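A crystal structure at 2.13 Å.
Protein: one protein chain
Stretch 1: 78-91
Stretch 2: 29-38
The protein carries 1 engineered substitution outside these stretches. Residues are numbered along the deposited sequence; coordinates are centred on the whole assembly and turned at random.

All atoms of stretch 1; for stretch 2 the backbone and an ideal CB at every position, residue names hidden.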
# COMPACT_ATOMS: atom_id res chain seq x y z
N LEU A 78 -12.78 4.80 -14.34
CA LEU A 78 -13.38 5.47 -13.22
C LEU A 78 -13.13 6.99 -13.19
O LEU A 78 -14.09 7.80 -13.11
CB LEU A 78 -12.90 4.82 -11.93
CG LEU A 78 -13.49 5.34 -10.64
CD1 LEU A 78 -13.39 4.36 -9.57
CD2 LEU A 78 -12.85 6.64 -10.22
N HIS A 79 -11.88 7.36 -13.34
CA HIS A 79 -11.44 8.76 -13.34
C HIS A 79 -11.83 9.50 -14.62
O HIS A 79 -12.21 10.70 -14.54
CB HIS A 79 -9.96 8.84 -13.04
CG HIS A 79 -9.63 8.58 -11.60
ND1 HIS A 79 -9.83 9.51 -10.60
CD2 HIS A 79 -9.10 7.49 -10.99
CE1 HIS A 79 -9.47 9.00 -9.44
NE2 HIS A 79 -9.00 7.78 -9.65
N ILE A 80 -11.84 8.84 -15.77
CA ILE A 80 -12.49 9.45 -16.94
C ILE A 80 -14.02 9.73 -16.68
O ILE A 80 -14.50 10.82 -16.99
CB ILE A 80 -12.34 8.59 -18.17
CG1 ILE A 80 -10.91 8.63 -18.69
CG2 ILE A 80 -13.31 9.03 -19.34
CD1 ILE A 80 -10.59 7.51 -19.67
N GLY A 81 -14.77 8.76 -16.14
CA GLY A 81 -16.19 8.98 -15.86
C GLY A 81 -16.40 10.12 -14.86
O GLY A 81 -17.28 10.91 -15.01
N LEU A 82 -15.55 10.19 -13.85
CA LEU A 82 -15.65 11.20 -12.83
C LEU A 82 -15.37 12.57 -13.43
O LEU A 82 -16.10 13.55 -13.16
CB LEU A 82 -14.65 10.88 -11.71
CG LEU A 82 -14.55 11.88 -10.55
CD1 LEU A 82 -15.98 12.38 -10.05
CD2 LEU A 82 -13.75 11.23 -9.42
N ASN A 83 -14.32 12.64 -14.25
CA ASN A 83 -13.97 13.82 -15.00
C ASN A 83 -15.09 14.26 -15.94
O ASN A 83 -15.32 15.42 -16.08
CB ASN A 83 -12.70 13.57 -15.81
CG ASN A 83 -12.17 14.83 -16.45
OD1 ASN A 83 -12.03 14.91 -17.66
ND2 ASN A 83 -11.91 15.82 -15.63
N GLU A 84 -15.79 13.33 -16.58
CA GLU A 84 -16.89 13.68 -17.45
C GLU A 84 -18.06 14.28 -16.65
O GLU A 84 -18.72 15.20 -17.12
CB GLU A 84 -17.36 12.47 -18.26
CG GLU A 84 -16.44 12.06 -19.41
CD GLU A 84 -16.07 13.23 -20.33
OE1 GLU A 84 -16.96 14.06 -20.64
OE2 GLU A 84 -14.88 13.32 -20.75
N GLN A 85 -18.28 13.79 -15.43
CA GLN A 85 -19.37 14.27 -14.60
C GLN A 85 -19.03 15.68 -14.11
O GLN A 85 -19.90 16.51 -13.92
CB GLN A 85 -19.61 13.35 -13.41
CG GLN A 85 -20.12 11.96 -13.77
CD GLN A 85 -20.07 11.03 -12.58
OE1 GLN A 85 -19.03 10.84 -11.97
NE2 GLN A 85 -21.21 10.44 -12.25
N MET A 86 -17.75 15.94 -13.91
CA MET A 86 -17.31 17.26 -13.49
C MET A 86 -17.50 18.23 -14.65
O MET A 86 -18.06 19.32 -14.46
CB MET A 86 -15.88 17.26 -13.00
CG MET A 86 -15.70 16.73 -11.59
SD MET A 86 -14.00 16.28 -11.39
CE MET A 86 -13.83 15.84 -9.64
N LYS A 87 -17.11 17.81 -15.86
CA LYS A 87 -17.36 18.61 -17.07
C LYS A 87 -18.84 19.00 -17.22
O LYS A 87 -19.14 20.13 -17.59
CB LYS A 87 -16.86 17.91 -18.34
CG LYS A 87 -15.48 18.43 -18.86
CD LYS A 87 -14.50 17.30 -19.30
CE LYS A 87 -13.06 17.84 -19.48
NZ LYS A 87 -12.03 16.81 -19.89
N ALA A 88 -19.73 18.05 -16.93
CA ALA A 88 -21.17 18.22 -17.12
C ALA A 88 -21.73 19.17 -16.09
O ALA A 88 -22.70 19.87 -16.37
CB ALA A 88 -21.89 16.87 -17.03
N VAL A 89 -21.15 19.19 -14.90
CA VAL A 89 -21.60 20.12 -13.89
C VAL A 89 -21.43 21.54 -14.39
O VAL A 89 -22.27 22.37 -14.11
CB VAL A 89 -20.92 19.93 -12.51
CG1 VAL A 89 -21.15 21.12 -11.61
CG2 VAL A 89 -21.44 18.72 -11.85
N ARG A 90 -20.34 21.81 -15.12
CA ARG A 90 -20.06 23.14 -15.69
C ARG A 90 -20.96 23.51 -16.85
O ARG A 90 -21.27 24.67 -17.06
CB ARG A 90 -18.65 23.18 -16.24
CG ARG A 90 -17.57 23.13 -15.24
CD ARG A 90 -16.39 23.99 -15.64
NE ARG A 90 -15.39 24.01 -14.59
CZ ARG A 90 -14.14 23.60 -14.72
NH1 ARG A 90 -13.68 23.14 -15.88
NH2 ARG A 90 -13.33 23.64 -13.68
N LYS A 91 -21.32 22.49 -17.63
CA LYS A 91 -22.12 22.62 -18.84
C LYS A 91 -23.57 22.96 -18.50
O LYS A 91 -24.39 23.18 -19.39
CB LYS A 91 -22.01 21.28 -19.59
CG LYS A 91 -22.85 21.03 -20.84
CD LYS A 91 -22.87 19.51 -21.18
CE LYS A 91 -21.52 18.98 -21.71
NZ LYS A 91 -20.64 18.31 -20.66
N UNK A 29 -13.61 24.97 -6.34
CA UNK A 29 -14.31 23.95 -7.11
C UNK A 29 -13.51 23.68 -8.39
O UNK A 29 -13.46 22.56 -8.89
CB UNK A 29 -15.74 24.39 -7.43
N UNK A 30 -12.92 24.73 -8.93
CA UNK A 30 -12.18 24.59 -10.17
C UNK A 30 -10.85 23.86 -10.01
O UNK A 30 -10.38 23.26 -10.97
CB UNK A 30 -11.93 25.97 -10.77
N UNK A 31 -10.28 23.96 -8.81
CA UNK A 31 -9.11 23.21 -8.45
C UNK A 31 -9.41 21.70 -8.45
O UNK A 31 -8.59 20.93 -8.89
CB UNK A 31 -8.60 23.66 -7.08
N UNK A 32 -10.58 21.32 -7.94
CA UNK A 32 -10.98 19.95 -7.88
C UNK A 32 -11.16 19.45 -9.30
O UNK A 32 -10.56 18.42 -9.67
CB UNK A 32 -12.26 19.78 -7.05
N UNK A 33 -11.88 20.20 -10.12
CA UNK A 33 -12.08 19.79 -11.50
C UNK A 33 -10.76 19.71 -12.28
O UNK A 33 -10.51 18.69 -12.88
CB UNK A 33 -13.04 20.76 -12.19
N UNK A 34 -9.93 20.74 -12.21
CA UNK A 34 -8.71 20.84 -12.98
C UNK A 34 -7.69 19.72 -12.66
O UNK A 34 -7.09 19.18 -13.56
CB UNK A 34 -8.07 22.21 -12.73
N UNK A 35 -7.49 19.44 -11.37
CA UNK A 35 -6.51 18.45 -10.95
C UNK A 35 -7.07 17.05 -11.21
O UNK A 35 -6.31 16.13 -11.29
CB UNK A 35 -6.15 18.63 -9.47
N UNK A 36 -8.40 16.91 -11.34
CA UNK A 36 -8.97 15.66 -11.84
C UNK A 36 -8.64 15.46 -13.30
O UNK A 36 -8.38 14.31 -13.71
CB UNK A 36 -10.49 15.64 -11.64
N UNK A 37 -8.66 16.52 -14.10
CA UNK A 37 -8.29 16.39 -15.52
C UNK A 37 -6.79 16.02 -15.65
O UNK A 37 -6.40 15.16 -16.43
CB UNK A 37 -8.59 17.69 -16.27
N UNK A 38 -5.96 16.67 -14.85
CA UNK A 38 -4.53 16.39 -14.79
C UNK A 38 -4.32 14.90 -14.45
O UNK A 38 -3.50 14.22 -15.07
CB UNK A 38 -3.85 17.29 -13.76

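Stretch 2 is helical throughout and runs at 145° to helix 78-90, with the axes 9.6 Å apart at their closest. Side chains therefore meet stretch 1 at intervals of three or four residues.

Position 29 points its CB sideways, and nothing of stretch 1 lies within 5.5 Å of it. The contact sets little demand here. The residue is I29, which makes no contact with stretch 1.

Position 30 also points sideways, but its ideal CB lies 4.0 Å from R90 NH2. An acceptor would suit the guanidinium: Asp, Asn, Glu or Gln. The residue is N30. Its OD1 comes 2.5 Å from R90 NH2, very close, but the angle is too poor for a hydrogen bond.

Position 31 points away into space free of stretch 1. Many polar residues would serve. It is E31.

Position 32 points sideways, with its ideal CB 5.0 Å from M86 CE. That methyl favours a branched or long apolar side chain. The residue is L32 (chi1 t, chi2 p), and its CD1 packs 3.5 Å from M86 CE.

Position 33 points toward stretch 1. The CA of position 33 lies 6.1 Å from M86 CA, and its ideal CB is only 3.3 Å from R90 NH2. M86, V89 and the R90 guanidinium offer a mostly apolar site, suited to a flat ring or a large aliphatic group. The residue is F33. M86 CB lies over its ring face, 3.8 Å from the centroid and 9° off the normal, a CH-pi contact. V89 CG1 approaches the ring edge, 4.2 Å from F33 CZ. F33 CD2 in turn lies over one face of the R90 guanidinium.

Position 34 points away from stretch 1, and position 35 is out of its reach. Neither is constrained by the contact. They are Y34 and T35; T35 OG1 donates to the backbone atom E31 O at 2.7 Å.

Position 36 points toward stretch 1, its ideal CB 3.6 Å from M86 SD and 4.2 Å from N83 ND2. H79, L82, N83 and M86 surround the site. H79 ND1 is a possible donor or acceptor, so Glu or Gln would suit, and an aliphatic chain could pack too. The residue is E36, a knob in that hole. H79 ND1 donates to E36 OE1 at 2.7 Å and 169°, a nearly straight hydrogen bond with the oxygen near the imidazole plane. E36 CB packs 3.6 Å from M86 SD.

Position 37 points sideways, its ideal CB 3.9 Å from N83 ND2 and 5.1 Å from K87 NZ. With K87 and R90 nearby, an acidic or neutral polar residue might be expected. The deposited R37 is basic instead. Its NH2 lies 3.2 Å from R90 NH1 and its NE 3.9 Å from K87 NZ, both pairs of like charge. K87 NZ instead donates to N83 OD1 within its own helix, at 2.9 Å.

Position 38 points away, with nothing of stretch 1 near. Many residues would fit; it is A38.

Stretch 2 29-38: INELFYTERA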
# COMPACT_ATOMS: atom_id res chain seq x y z
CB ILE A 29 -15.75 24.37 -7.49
CG1 ILE A 29 -16.66 24.30 -6.28
CG2 ILE A 29 -16.32 23.44 -8.55
CD1 ILE A 29 -17.99 25.00 -6.49
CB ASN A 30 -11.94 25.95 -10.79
CG ASN A 30 -12.99 26.29 -11.75
OD1 ASN A 30 -12.90 25.95 -12.93
ND2 ASN A 30 -14.05 26.96 -11.26
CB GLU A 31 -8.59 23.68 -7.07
CG GLU A 31 -7.28 23.09 -6.57
CD GLU A 31 -6.07 23.43 -7.43
OE1 GLU A 31 -6.26 23.87 -8.60
OE2 GLU A 31 -4.91 23.23 -6.94
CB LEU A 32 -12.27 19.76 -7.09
CG LEU A 32 -13.00 18.43 -7.33
CD1 LEU A 32 -12.21 17.20 -6.85
CD2 LEU A 32 -14.32 18.50 -6.69
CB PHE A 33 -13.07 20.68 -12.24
CG PHE A 33 -14.50 20.64 -11.68
CD1 PHE A 33 -14.80 20.03 -10.46
CD2 PHE A 33 -15.53 21.25 -12.38
CE1 PHE A 33 -16.11 20.05 -9.96
CE2 PHE A 33 -16.82 21.24 -11.88
CZ PHE A 33 -17.11 20.63 -10.67
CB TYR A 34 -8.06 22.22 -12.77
CG TYR A 34 -6.77 22.43 -13.55
CD1 TYR A 34 -6.78 23.13 -14.77
CD2 TYR A 34 -5.52 21.92 -13.08
CE1 TYR A 34 -5.59 23.33 -15.51
CE2 TYR A 34 -4.35 22.10 -13.83
CZ TYR A 34 -4.40 22.81 -15.04
OH TYR A 34 -3.27 23.02 -15.79
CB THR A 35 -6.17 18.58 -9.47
OG1 THR A 35 -7.38 18.55 -8.69
CG2 THR A 35 -5.54 19.92 -9.18
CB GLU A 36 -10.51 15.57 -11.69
CG GLU A 36 -11.05 14.19 -12.05
CD GLU A 36 -10.74 13.18 -11.00
OE1 GLU A 36 -10.76 11.98 -11.31
OE2 GLU A 36 -10.45 13.57 -9.86
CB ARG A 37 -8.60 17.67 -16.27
CG ARG A 37 -8.79 17.52 -17.78
CD ARG A 37 -9.28 18.82 -18.48
NE ARG A 37 -10.29 19.53 -17.67
CZ ARG A 37 -10.14 20.73 -17.07
NH1 ARG A 37 -9.00 21.43 -17.18
NH2 ARG A 37 -11.15 21.22 -16.36
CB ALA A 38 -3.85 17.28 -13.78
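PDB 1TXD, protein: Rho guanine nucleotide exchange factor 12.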